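Local coordinates for protein DNA polymerase III beta subunit (Streptococcus pyogenes, PDB 2AVT) that probably encircles duplex DNA as a ring-shaped dimeric sliding clamp, tethering the replicative polymerase to its template during chromosome replication, at residues A[30-35]-A[118-124]. Numbering follows the deposited sequence.
Sequences ILSSIK and KDVDQYP
Ile30 O, gripped by two donors of its own segment, meets the Tyr123 ring at its edge, close to the ring plane, with CE1 3.8 Å from the oxygen. The hydroxyl Ser33 OG donates to this carbonyl at 2.6 Å, lying in the carbonyl plane with a C=O...OG angle of 157°, and Ser33 N adds a longer bond that closes the 3-10 turn. With chi1 of 63°, Ser33 OG sits between its own backbone N and carbonyl carbon, where it can reach back to Ile30 and still border the ring near CD1. Ser33 O is buried beside the same ring without a polar partner in the model. No hydrogen bond joins the two segments; Tyr123 OH instead shares a hydrogen bond with Ser48 OG of strand 42-48, which ties the far end of the ring to the neighbouring strand. Within the N-terminal clamp domain, the 118-124 loop, which follows strand 111-116 of one sheet, packs against the 3-10 turn 30-32 and the first residues of strand 33-39 in another. Ile30 swings CG1 anti to its amide nitrogen (chi1 -161°), alongside Gln122 O at 3.7 Å, while CD1 passes Lys118 CD at 3.9 Å and CG2 approaches Pro124 CD. Leu31 CD2 lies obliquely to the ring, 4.0 Å from Tyr123 OH, and also packs on Pro124 CG. Beyond the ring, along the extended Lys35 chain, CG first crosses Val120 CG1, then CD comes 3.9 Å from Tyr123 CD2, and NZ forms a salt bridge with Glu37.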
loop_
_atom_site.group_PDB
_atom_site.type_symbol
_atom_site.label_atom_id
_atom_site.label_comp_id
_atom_site.label_asym_id
_atom_site.label_seq_id
_atom_site.Cartn_x
_atom_site.Cartn_y
_atom_site.Cartn_z
ATOM N N ILE A 30 17.335 -20.314 -8.221
ATOM C CA ILE A 30 17.834 -20.531 -6.866
ATOM C C ILE A 30 17.972 -19.250 -6.026
ATOM O O ILE A 30 18.034 -19.320 -4.800
ATOM C CB ILE A 30 19.185 -21.289 -6.894
ATOM C CG1 ILE A 30 19.454 -21.917 -5.526
ATOM C CG2 ILE A 30 20.330 -20.351 -7.319
ATOM C CD1 ILE A 30 18.427 -22.978 -5.131
ATOM N N LEU A 31 17.973 -18.082 -6.663
ATOM C CA LEU A 31 18.118 -16.838 -5.905
ATOM C C LEU A 31 16.857 -16.439 -5.149
ATOM O O LEU A 31 16.869 -15.465 -4.399
ATOM C CB LEU A 31 18.574 -15.688 -6.818
ATOM C CG LEU A 31 19.959 -15.874 -7.450
ATOM C CD1 LEU A 31 20.344 -14.618 -8.224
ATOM C CD2 LEU A 31 20.999 -16.156 -6.355
ATOM N N SER A 32 15.762 -17.165 -5.368
ATOM C CA SER A 32 14.514 -16.891 -4.645
ATOM C C SER A 32 14.635 -17.464 -3.225
ATOM O O SER A 32 13.810 -17.197 -2.350
ATOM C CB SER A 32 13.332 -17.584 -5.336
ATOM O OG SER A 32 13.502 -18.992 -5.280
ATOM N N SER A 33 15.661 -18.266 -2.992
ATOM C CA SER A 33 15.799 -18.869 -1.682
ATOM C C SER A 33 16.684 -18.111 -0.701
ATOM O O SER A 33 17.510 -17.264 -1.084
ATOM C CB SER A 33 16.298 -20.305 -1.830
ATOM O OG SER A 33 17.581 -20.328 -2.415
ATOM N N ILE A 34 16.461 -18.378 0.582
ATOM C CA ILE A 34 17.295 -17.778 1.600
ATOM C C ILE A 34 18.206 -18.911 2.046
ATOM O O ILE A 34 17.777 -20.069 2.172
ATOM C CB ILE A 34 16.463 -17.220 2.785
ATOM C CG1 ILE A 34 17.402 -16.589 3.819
ATOM C CG2 ILE A 34 15.619 -18.311 3.393
ATOM C CD1 ILE A 34 16.752 -15.515 4.673
ATOM N N LYS A 35 19.479 -18.597 2.236
ATOM C CA LYS A 35 20.444 -19.598 2.653
ATOM C C LYS A 35 20.651 -19.461 4.149
ATOM O O LYS A 35 20.869 -18.365 4.656
ATOM C CB LYS A 35 21.760 -19.391 1.895
ATOM C CG LYS A 35 22.879 -20.321 2.285
ATOM C CD LYS A 35 24.147 -19.944 1.524
ATOM C CE LYS A 35 25.369 -20.645 2.094
ATOM N NZ LYS A 35 26.636 -19.994 1.613
ATOM N N LYS A 118 16.597 -27.251 0.029
ATOM C CA LYS A 118 17.611 -27.722 -0.904
ATOM C C LYS A 118 18.997 -27.629 -0.309
ATOM O O LYS A 118 19.240 -26.836 0.605
ATOM C CB LYS A 118 17.576 -26.902 -2.195
ATOM C CG LYS A 118 16.288 -27.009 -2.997
ATOM C CD LYS A 118 16.444 -26.291 -4.330
ATOM C CE LYS A 118 15.174 -26.356 -5.172
ATOM N NZ LYS A 118 14.091 -25.528 -4.591
ATOM N N ASP A 119 19.898 -28.445 -0.843
ATOM C CA ASP A 119 21.290 -28.476 -0.413
ATOM C C ASP A 119 21.920 -27.132 -0.776
ATOM O O ASP A 119 21.698 -26.616 -1.869
ATOM C CB ASP A 119 22.028 -29.599 -1.142
ATOM C CG ASP A 119 23.381 -29.889 -0.545
ATOM O OD1 ASP A 119 24.258 -28.992 -0.548
ATOM O OD2 ASP A 119 23.561 -31.022 -0.059
ATOM N N VAL A 120 22.710 -26.574 0.132
ATOM C CA VAL A 120 23.341 -25.277 -0.111
ATOM C C VAL A 120 24.322 -25.245 -1.278
ATOM O O VAL A 120 24.613 -24.173 -1.792
ATOM C CB VAL A 120 24.078 -24.752 1.144
ATOM C CG1 VAL A 120 23.075 -24.408 2.231
ATOM C CG2 VAL A 120 25.080 -25.791 1.629
ATOM N N ASP A 121 24.840 -26.397 -1.698
ATOM C CA ASP A 121 25.779 -26.397 -2.813
ATOM C C ASP A 121 25.122 -25.900 -4.094
ATOM O O ASP A 121 25.798 -25.644 -5.085
ATOM C CB ASP A 121 26.385 -27.786 -3.040
ATOM C CG ASP A 121 25.338 -28.864 -3.225
ATOM O OD1 ASP A 121 24.372 -28.639 -3.985
ATOM O OD2 ASP A 121 25.494 -29.949 -2.614
ATOM N N GLN A 122 23.804 -25.742 -4.073
ATOM C CA GLN A 122 23.104 -25.243 -5.253
ATOM C C GLN A 122 23.167 -23.714 -5.318
ATOM O O GLN A 122 22.875 -23.115 -6.353
ATOM C CB GLN A 122 21.640 -25.706 -5.242
ATOM C CG GLN A 122 21.484 -27.220 -5.319
ATOM C CD GLN A 122 20.045 -27.668 -5.505
ATOM O OE1 GLN A 122 19.285 -27.059 -6.258
ATOM N NE2 GLN A 122 19.670 -28.755 -4.838
ATOM N N TYR A 123 23.568 -23.092 -4.213
ATOM C CA TYR A 123 23.651 -21.635 -4.128
ATOM C C TYR A 123 25.006 -21.099 -4.615
ATOM O O TYR A 123 26.040 -21.683 -4.337
ATOM C CB TYR A 123 23.435 -21.193 -2.677
ATOM C CG TYR A 123 22.896 -19.795 -2.546
ATOM C CD1 TYR A 123 21.557 -19.516 -2.818
ATOM C CD2 TYR A 123 23.732 -18.743 -2.197
ATOM C CE1 TYR A 123 21.065 -18.225 -2.747
ATOM C CE2 TYR A 123 23.257 -17.456 -2.127
ATOM C CZ TYR A 123 21.923 -17.199 -2.405
ATOM O OH TYR A 123 21.470 -15.908 -2.361
ATOM N N PRO A 124 25.009 -19.966 -5.331
ATOM C CA PRO A 124 26.275 -19.404 -5.822
ATOM C C PRO A 124 27.142 -18.898 -4.677
ATOM O O PRO A 124 26.633 -18.384 -3.681
ATOM C CB PRO A 124 25.818 -18.273 -6.734
ATOM C CG PRO A 124 24.543 -17.812 -6.063
ATOM C CD PRO A 124 23.868 -19.125 -5.733
#